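Local coordinates for protein ORF99 (Acidianus Filamentous Virus 1, PDB 3DF6) that is of unknown function but belongs to a family that also includes anti-CRISPR AcrID1, and is a thermo- and acido-stable protein of an archaeal virus, at residues 4-9 / 29-34; 71-76 / 88-93. The protein carries 2 engineered substitutions. One frame throughout, in Å; residues are numbered along the deposited sequence.

Contact 1: residues 4-9 / 29-34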
ATOM      1  N   HIS C   4       7.357  14.142   7.028  1.00 24.15           N
ATOM      2  CA  HIS C   4       6.899  14.856   5.836  1.00 21.90           C
ATOM      3  C   HIS C   4       7.031  14.005   4.550  1.00 19.70           C
ATOM      4  O   HIS C   4       6.114  13.947   3.730  1.00 18.00           O
ATOM      5  CB  HIS C   4       7.639  16.194   5.699  1.00 22.31           C
ATOM      6  CG  HIS C   4       7.453  16.858   4.371  1.00 23.66           C
ATOM      7  ND1 HIS C   4       6.305  17.542   4.033  1.00 24.40           N
ATOM      8  CD2 HIS C   4       8.270  16.935   3.292  1.00 25.24           C
ATOM      9  CE1 HIS C   4       6.418  18.007   2.802  1.00 24.48           C
ATOM     10  NE2 HIS C   4       7.602  17.655   2.332  1.00 25.60           N
ATOM     11  N   GLU C   5       8.179  13.357   4.386  1.00 17.70           N
ATOM     12  CA  GLU C   5       8.430  12.523   3.221  1.00 16.43           C
ATOM     13  C   GLU C   5       7.473  11.340   3.230  1.00 14.67           C
ATOM     14  O   GLU C   5       6.994  10.922   2.181  1.00 13.76           O
ATOM     15  CB  GLU C   5       9.886  12.040   3.185  1.00 16.63           C
ATOM     16  CG  GLU C   5      10.913  13.157   2.962  1.00 18.71           C
ATOM     17  CD  GLU C   5      10.706  13.937   1.660  1.00 21.28           C
ATOM     18  OE1 GLU C   5      10.112  13.386   0.706  1.00 21.37           O
ATOM     19  OE2 GLU C   5      11.160  15.104   1.592  1.00 24.70           O
ATOM     20  N   PHE C   6       7.196  10.835   4.430  1.00 13.22           N
ATOM     21  CA  PHE C   6       6.234   9.756   4.637  1.00 12.84           C
ATOM     22  C   PHE C   6       4.832  10.166   4.167  1.00 12.78           C
ATOM     23  O   PHE C   6       4.186   9.422   3.417  1.00 12.16           O
ATOM     24  CB  PHE C   6       6.264   9.298   6.115  1.00 12.77           C
ATOM     25  CG  PHE C   6       5.252   8.231   6.452  1.00 13.86           C
ATOM     26  CD1 PHE C   6       5.492   6.894   6.140  1.00 11.58           C
ATOM     27  CD2 PHE C   6       4.047   8.561   7.082  1.00 13.62           C
ATOM     28  CE1 PHE C   6       4.558   5.906   6.454  1.00 13.56           C
ATOM     29  CE2 PHE C   6       3.114   7.565   7.415  1.00 11.82           C
ATOM     30  CZ  PHE C   6       3.363   6.248   7.078  1.00 12.62           C
ATOM     31  N   HIS C   7       4.382  11.368   4.549  1.00 12.19           N
ATOM     32  CA  HIS C   7       3.045  11.810   4.139  1.00 12.43           C
ATOM     33  C   HIS C   7       2.972  12.082   2.641  1.00 12.36           C
ATOM     34  O   HIS C   7       1.959  11.774   2.000  1.00 11.89           O
ATOM     35  CB  HIS C   7       2.580  13.015   4.971  1.00 12.69           C
ATOM     36  CG  HIS C   7       2.486  12.719   6.438  1.00 12.95           C
ATOM     37  ND1 HIS C   7       2.455  13.702   7.400  1.00 13.53           N
ATOM     38  CD2 HIS C   7       2.442  11.540   7.104  1.00 11.75           C
ATOM     39  CE1 HIS C   7       2.380  13.143   8.597  1.00 14.48           C
ATOM     40  NE2 HIS C   7       2.384  11.831   8.445  1.00 13.50           N
ATOM     41  N   LYS C   8       4.044  12.647   2.092  1.00 11.83           N
ATOM     42  CA  LYS C   8       4.187  12.792   0.640  1.00 13.15           C
ATOM     43  C   LYS C   8       4.076  11.446  -0.093  1.00 12.50           C
ATOM     44  O   LYS C   8       3.438  11.363  -1.144  1.00 12.36           O
ATOM     45  CB  LYS C   8       5.521  13.468   0.276  1.00 12.82           C
ATOM     46  CG  LYS C   8       5.449  14.976   0.228  1.00 15.21           C
ATOM     47  CD  LYS C   8       6.796  15.615  -0.168  1.00 16.16           C
ATOM     48  CE  LYS C   8       7.260  15.199  -1.581  1.00 19.32           C
ATOM     49  NZ  LYS C   8       8.634  15.676  -1.880  1.00 21.65           N
ATOM     50  N   LEU C   9       4.718  10.407   0.432  1.00 12.85           N
ATOM     51  CA  LEU C   9       4.574   9.065  -0.148  1.00 13.53           C
ATOM     52  C   LEU C   9       3.134   8.541  -0.075  1.00 13.54           C
ATOM     53  O   LEU C   9       2.618   7.987  -1.056  1.00 13.44           O
ATOM     54  CB  LEU C   9       5.566   8.058   0.465  1.00 13.72           C
ATOM     55  CG  LEU C   9       5.457   6.609  -0.048  1.00 13.32           C
ATOM     56  CD1 LEU C   9       6.822   5.972  -0.224  1.00 13.91           C
ATOM     57  CD2 LEU C   9       4.556   5.713   0.858  1.00 13.66           C
ATOM     58  N   LEU C  29      -1.893   2.095   9.439  1.00 14.71           N
ATOM     59  CA  LEU C  29      -1.040   3.231   9.743  1.00 15.03           C
ATOM     60  C   LEU C  29      -1.485   4.005  10.976  1.00 15.01           C
ATOM     61  O   LEU C  29      -2.665   4.015  11.328  1.00 14.84           O
ATOM     62  CB  LEU C  29      -1.283   4.356   8.708  1.00 15.31           C
ATOM     63  CG  LEU C  29      -1.101   4.017   7.224  1.00 16.98           C
ATOM     64  CD1 LEU C  29      -1.859   4.989   6.345  1.00 15.22           C
ATOM     65  CD2 LEU C  29       0.423   3.976   6.898  1.00 14.65           C
ATOM     66  N   ASN C  30      -0.509   4.774  11.526  1.00 14.44           N
ATOM     67  CA  ASN C  30      -0.795   5.539  12.743  1.00 14.29           C
ATOM     68  C   ASN C  30       0.055   6.773  12.625  1.00 13.91           C
ATOM     69  O   ASN C  30       1.109   6.880  13.234  1.00 13.98           O
ATOM     70  CB  ASN C  30      -0.530   4.812  14.057  1.00 14.39           C
ATOM     71  CG  ASN C  30      -1.027   5.578  15.268  1.00 16.20           C
ATOM     72  OD1 ASN C  30      -1.584   6.675  15.165  1.00 16.80           O
ATOM     73  ND2 ASN C  30      -0.803   5.003  16.436  1.00 17.78           N
ATOM     74  N   THR C  31      -0.395   7.709  11.805  1.00 13.74           N
ATOM     75  CA  THR C  31       0.375   8.923  11.560  1.00 13.86           C
ATOM     76  C   THR C  31      -0.592  10.106  11.516  1.00 13.76           C
ATOM     77  O   THR C  31      -1.761   9.955  11.131  1.00 12.36           O
ATOM     78  CB  THR C  31       1.250   8.765  10.254  1.00 14.47           C
ATOM     79  OG1 THR C  31       2.133   9.887  10.101  1.00 14.07           O
ATOM     80  CG2 THR C  31       0.378   8.585   8.998  1.00 14.71           C
ATOM     81  N   THR C  32      -0.119  11.275  11.941  1.00 13.46           N
ATOM     82  CA  THR C  32      -0.992  12.428  12.066  1.00 13.92           C
ATOM     83  C   THR C  32      -0.698  13.475  10.997  1.00 13.98           C
ATOM     84  O   THR C  32       0.401  14.043  10.946  1.00 13.78           O
ATOM     85  CB  THR C  32      -0.921  13.048  13.490  1.00 14.15           C
ATOM     86  OG1 THR C  32      -1.346  12.070  14.441  1.00 13.82           O
ATOM     87  CG2 THR C  32      -1.844  14.274  13.599  1.00 14.03           C
ATOM     88  N   LEU C  33      -1.704  13.718  10.165  1.00 14.33           N
ATOM     89  CA  LEU C  33      -1.627  14.640   9.049  1.00 14.66           C
ATOM     90  C   LEU C  33      -2.209  16.002   9.374  1.00 15.51           C
ATOM     91  O   LEU C  33      -3.299  16.094   9.948  1.00 15.71           O
ATOM     92  CB  LEU C  33      -2.417  14.102   7.857  1.00 14.83           C
ATOM     93  CG  LEU C  33      -1.770  13.101   6.892  1.00 14.80           C
ATOM     94  CD1 LEU C  33      -1.359  11.819   7.611  1.00 14.81           C
ATOM     95  CD2 LEU C  33      -2.750  12.799   5.772  1.00 13.38           C
ATOM     96  N   ASP C  34      -1.470  17.039   8.961  1.00 15.68           N
ATOM     97  CA  ASP C  34      -1.964  18.415   8.887  1.00 16.83           C
ATOM     98  C   ASP C  34      -3.163  18.462   7.914  1.00 17.03           C
ATOM     99  O   ASP C  34      -3.262  17.629   7.015  1.00 16.39           O
ATOM    100  CB  ASP C  34      -0.804  19.287   8.378  1.00 17.20           C
ATOM    101  CG  ASP C  34      -1.187  20.732   8.115  0.70 19.37           C
ATOM    102  OD1 ASP C  34      -2.294  21.183   8.485  0.70 23.61           O
ATOM    103  OD2 ASP C  34      -0.339  21.442   7.535  0.70 22.03           O
TER

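Contact 2: residues 71-76 / 88-93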
ATOM      1  N   LYS C  71     -13.103   4.514  -8.855  1.00 16.56           N
ATOM      2  CA  LYS C  71     -12.096   4.263  -7.825  1.00 15.85           C
ATOM      3  C   LYS C  71     -12.699   4.703  -6.508  1.00 15.94           C
ATOM      4  O   LYS C  71     -13.289   5.790  -6.434  1.00 14.60           O
ATOM      5  CB  LYS C  71     -10.802   5.047  -8.088  1.00 16.11           C
ATOM      6  CG  LYS C  71      -9.913   4.594  -9.259  1.00 15.67           C
ATOM      7  CD  LYS C  71      -9.010   3.445  -8.867  1.00 16.32           C
ATOM      8  CE  LYS C  71      -8.202   2.905 -10.056  1.00 14.39           C
ATOM      9  NZ  LYS C  71      -7.418   1.748  -9.545  1.00 12.86           N
ATOM     10  N   LYS C  72     -12.588   3.858  -5.485  1.00 15.25           N
ATOM     11  CA  LYS C  72     -13.073   4.221  -4.151  1.00 17.24           C
ATOM     12  C   LYS C  72     -11.940   4.190  -3.143  1.00 16.63           C
ATOM     13  O   LYS C  72     -11.148   3.237  -3.104  1.00 15.56           O
ATOM     14  CB  LYS C  72     -14.190   3.303  -3.676  1.00 17.57           C
ATOM     15  CG  LYS C  72     -15.494   3.407  -4.523  1.00 21.19           C
ATOM     16  CD  LYS C  72     -16.569   2.501  -3.882  1.00 22.70           C
ATOM     17  CE  LYS C  72     -17.912   2.624  -4.574  1.00 28.12           C
ATOM     18  NZ  LYS C  72     -18.907   1.522  -4.198  1.00 32.64           N
ATOM     19  N   LEU C  73     -11.889   5.242  -2.335  1.00 15.81           N
ATOM     20  CA  LEU C  73     -10.871   5.411  -1.303  1.00 15.84           C
ATOM     21  C   LEU C  73     -11.516   5.483   0.077  1.00 15.81           C
ATOM     22  O   LEU C  73     -12.383   6.317   0.328  1.00 15.83           O
ATOM     23  CB  LEU C  73     -10.082   6.703  -1.569  1.00 15.27           C
ATOM     24  CG  LEU C  73      -8.853   6.908  -0.678  1.00 16.91           C
ATOM     25  CD1 LEU C  73      -7.699   5.953  -1.165  1.00 16.96           C
ATOM     26  CD2 LEU C  73      -8.429   8.363  -0.643  1.00 15.79           C
ATOM     27  N   PHE C  74     -11.104   4.595   0.976  1.00 15.90           N
ATOM     28  CA  PHE C  74     -11.593   4.615   2.345  1.00 15.57           C
ATOM     29  C   PHE C  74     -10.469   5.101   3.251  1.00 15.58           C
ATOM     30  O   PHE C  74      -9.377   4.534   3.229  1.00 14.83           O
ATOM     31  CB  PHE C  74     -12.010   3.207   2.774  1.00 15.63           C
ATOM     32  CG  PHE C  74     -13.129   2.640   1.973  1.00 16.56           C
ATOM     33  CD1 PHE C  74     -14.434   2.742   2.435  1.00 15.89           C
ATOM     34  CD2 PHE C  74     -12.884   1.992   0.752  1.00 18.17           C
ATOM     35  CE1 PHE C  74     -15.498   2.211   1.706  1.00 18.69           C
ATOM     36  CE2 PHE C  74     -13.943   1.464  -0.003  1.00 19.97           C
ATOM     37  CZ  PHE C  74     -15.260   1.581   0.479  1.00 18.89           C
ATOM     38  N   VAL C  75     -10.739   6.137   4.047  1.00 15.31           N
ATOM     39  CA  VAL C  75      -9.749   6.687   4.975  1.00 15.04           C
ATOM     40  C   VAL C  75     -10.331   6.628   6.375  1.00 15.12           C
ATOM     41  O   VAL C  75     -11.374   7.213   6.649  1.00 14.55           O
ATOM     42  CB  VAL C  75      -9.341   8.163   4.638  1.00 15.52           C
ATOM     43  CG1 VAL C  75      -8.249   8.650   5.585  1.00 14.75           C
ATOM     44  CG2 VAL C  75      -8.864   8.286   3.191  1.00 15.62           C
ATOM     45  N   GLU C  76      -9.671   5.882   7.247  1.00 14.52           N
ATOM     46  CA  GLU C  76     -10.078   5.773   8.627  1.00 14.12           C
ATOM     47  C   GLU C  76      -9.214   6.715   9.470  1.00 13.73           C
ATOM     48  O   GLU C  76      -7.984   6.639   9.418  1.00 12.13           O
ATOM     49  CB  GLU C  76      -9.885   4.329   9.096  1.00 14.59           C
ATOM     50  CG  GLU C  76     -10.474   4.020  10.466  1.00 14.32           C
ATOM     51  CD  GLU C  76      -9.977   2.678  11.029  1.00 16.69           C
ATOM     52  OE1 GLU C  76      -9.136   2.040  10.380  1.00 18.31           O
ATOM     53  OE2 GLU C  76     -10.428   2.267  12.116  1.00 17.54           O
ATOM     54  N   LEU C  88      -5.460   6.023  10.457  1.00 12.25           N
ATOM     55  CA  LEU C  88      -5.260   4.673  10.978  1.00 12.07           C
ATOM     56  C   LEU C  88      -5.242   3.619   9.883  1.00 11.92           C
ATOM     57  O   LEU C  88      -4.629   2.559  10.042  1.00 11.54           O
ATOM     58  CB  LEU C  88      -6.334   4.328  12.012  1.00 12.25           C
ATOM     59  CG  LEU C  88      -6.344   5.303  13.203  1.00 12.66           C
ATOM     60  CD1 LEU C  88      -7.632   5.085  13.991  1.00 14.08           C
ATOM     61  CD2 LEU C  88      -5.124   5.071  14.070  1.00 14.00           C
ATOM     62  N   SER C  89      -5.926   3.922   8.787  1.00 12.59           N
ATOM     63  CA  SER C  89      -5.990   3.033   7.617  0.50 13.68           C
ATOM     64  C   SER C  89      -6.389   3.819   6.374  1.00 13.91           C
ATOM     65  O   SER C  89      -7.097   4.843   6.480  1.00 13.53           O
ATOM     66  CB  SER C  89      -6.994   1.898   7.856  0.50 13.78           C
ATOM     67  OG  SER C  89      -6.938   0.946   6.800  0.50 17.71           O
ATOM     68  N   ILE C  90      -5.923   3.345   5.215  1.00 14.33           N
ATOM     69  CA  ILE C  90      -6.304   3.818   3.908  1.00 15.32           C
ATOM     70  C   ILE C  90      -6.497   2.550   3.037  1.00 15.47           C
ATOM     71  O   ILE C  90      -5.668   1.630   3.085  1.00 14.45           O
ATOM     72  CB  ILE C  90      -5.221   4.746   3.255  1.00 15.60           C
ATOM     73  CG1 ILE C  90      -4.856   5.916   4.179  1.00 15.98           C
ATOM     74  CG2 ILE C  90      -5.774   5.331   1.930  1.00 16.76           C
ATOM     75  CD1 ILE C  90      -3.679   6.861   3.671  1.00 16.51           C
ATOM     76  N   LYS C  91      -7.592   2.502   2.277  1.00 15.02           N
ATOM     77  CA  LYS C  91      -7.892   1.376   1.404  1.00 16.40           C
ATOM     78  C   LYS C  91      -8.444   1.877   0.080  1.00 15.98           C
ATOM     79  O   LYS C  91      -9.319   2.760   0.055  1.00 16.01           O
ATOM     80  CB  LYS C  91      -8.890   0.428   2.060  1.00 16.06           C
ATOM     81  CG  LYS C  91      -9.268  -0.819   1.228  1.00 19.45           C
ATOM     82  CD  LYS C  91     -10.226  -1.706   2.048  1.00 20.38           C
ATOM     83  CE  LYS C  91     -10.736  -2.928   1.279  1.00 23.20           C
ATOM     84  NZ  LYS C  91      -9.613  -3.700   0.655  1.00 26.60           N
ATOM     85  N   GLY C  92      -7.921   1.312  -1.011  1.00 14.58           N
ATOM     86  CA  GLY C  92      -8.323   1.705  -2.361  1.00 13.88           C
ATOM     87  C   GLY C  92      -8.905   0.493  -3.060  1.00 14.26           C
ATOM     88  O   GLY C  92      -8.273  -0.560  -3.105  1.00 13.07           O
ATOM     89  N   VAL C  93     -10.108   0.656  -3.599  1.00 13.95           N
ATOM     90  CA  VAL C  93     -10.879  -0.430  -4.196  1.00 15.55           C
ATOM     91  C   VAL C  93     -11.351   0.012  -5.590  1.00 14.90           C
ATOM     92  O   VAL C  93     -11.641   1.186  -5.805  1.00 14.09           O
ATOM     93  CB  VAL C  93     -12.081  -0.739  -3.225  1.00 16.83           C
ATOM     94  CG1 VAL C  93     -13.260  -1.339  -3.902  1.00 20.70           C
ATOM     95  CG2 VAL C  93     -11.616  -1.634  -2.073  1.00 17.98           C
TER
HETATM   96  O   HOH W   1      -9.641   2.469   5.496  1.00 19.20           O

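Contact 1: residues 4-9 / 29-34
L29 opens the contact from strand 25-34 by setting its CD2 methyl 3.7 Å from CZ of F6, the far end of the ring, the two side chains slanting across each other. Two residues on, T31 meets two aromatic residues of helix 3-18 through different atoms. Its methyl CG2 reaches the rim of the F6 ring in the ring plane, 3.3 Å from F6 CE2, a tight approach tip to tip. Its hydroxyl OG1 lies anti to the backbone N (chi1 -173°) and meets H7 NE2 at 2.6 Å; either atom could be the donor in this short hydrogen bond, which is nearly straight (167°) and reaches the imidazole at its edge, in plane. The side chains of H7 and T31 slide past each other in opposite directions. The surroundings illustrate a helix laid across a sheet: the axes of 4-9 and 29-34 run almost perpendicular (91°), and F6 and H7 span the gap to the outermost strand of this chain's sheet, which at L29 pairs antiparallel with a strand of the second subunit, extending the sheet across the interface. T32 contributes its backbone, O lying 3.2 Å from H7 CE1, while its own hydroxyl bonds to T86. L33 then covers the imidazole: CD1 sits over one face, 3.9 Å from the centroid of the H7 ring, a CH-pi contact close to the ring normal. At the other ring nitrogen, ND1 makes a weak hydrogen bond to E37.

Contact 2: residues 71-76 / 88-93
E76 lies against L88 and S89 of strand 84-96, where the pairing departs from regular. Its CB stands 4.0 Å from S89 CB. With CG anti to the backbone N (chi1 -171°), the chain runs on extended, and CD passes 4.1 Å from L88 CB. At the tip, OE1 is 3.3 Å from S89 CB. The side chain thus lies against carbon atoms of two consecutive residues. The backbone of E76 explains why both are at hand: L88 and S89 face E76 together in a classic beta bulge, in which E76 O takes a firm bond from L88 N at 2.8 Å and a weak one from S89 N at 3.5 Å, while E76 N donates to S89 O.

Past the bulge the antiparallel ladder is regular. F74 with K91 and K72 with V93 are hydrogen-bonded pairs, alternating with the non-hydrogen-bonded pairs V75 with I90 and L73 with G92. On the face bearing F74, the ring presents its edge to the neighbouring strand, CD2 lying 3.7 Å from K91 O with that oxygen in the ring plane. On the other face L73 CD1 packs 3.7 Å from I90 CG2. Toward the K72-V93 end, two lysines form salt bridges, K71 to D20 and K72 to D95.

The two strands form a hairpin in the interior of the sheet, between strands 56-64 and 25-34. Helix 3-18 touches L73 through V14, and helix 35-42 covers V75 with F38 and I90 with L41.

How the contacts relate
From the N terminus, helix 3-18 leads, through the short strand 22-23, into strand 25-34, and contact 1 closes this first loop by joining the start of the helix to the end of that strand. After helix 35-42 and two further strands, contact 2 closes a shorter loop, the hairpin of 69-80 and 84-96. The loops follow in series and neither nest nor cross. They meet because strands 25-34 and 84-96 are neighbours in one antiparallel sheet: L29 N lies 2.8 Å from L88 O, a probable hydrogen bond, and the side chains of L29 and I90 pack together. The N-terminal helix is thereby tied, through the outermost strand of this chain's sheet, to its inner strands.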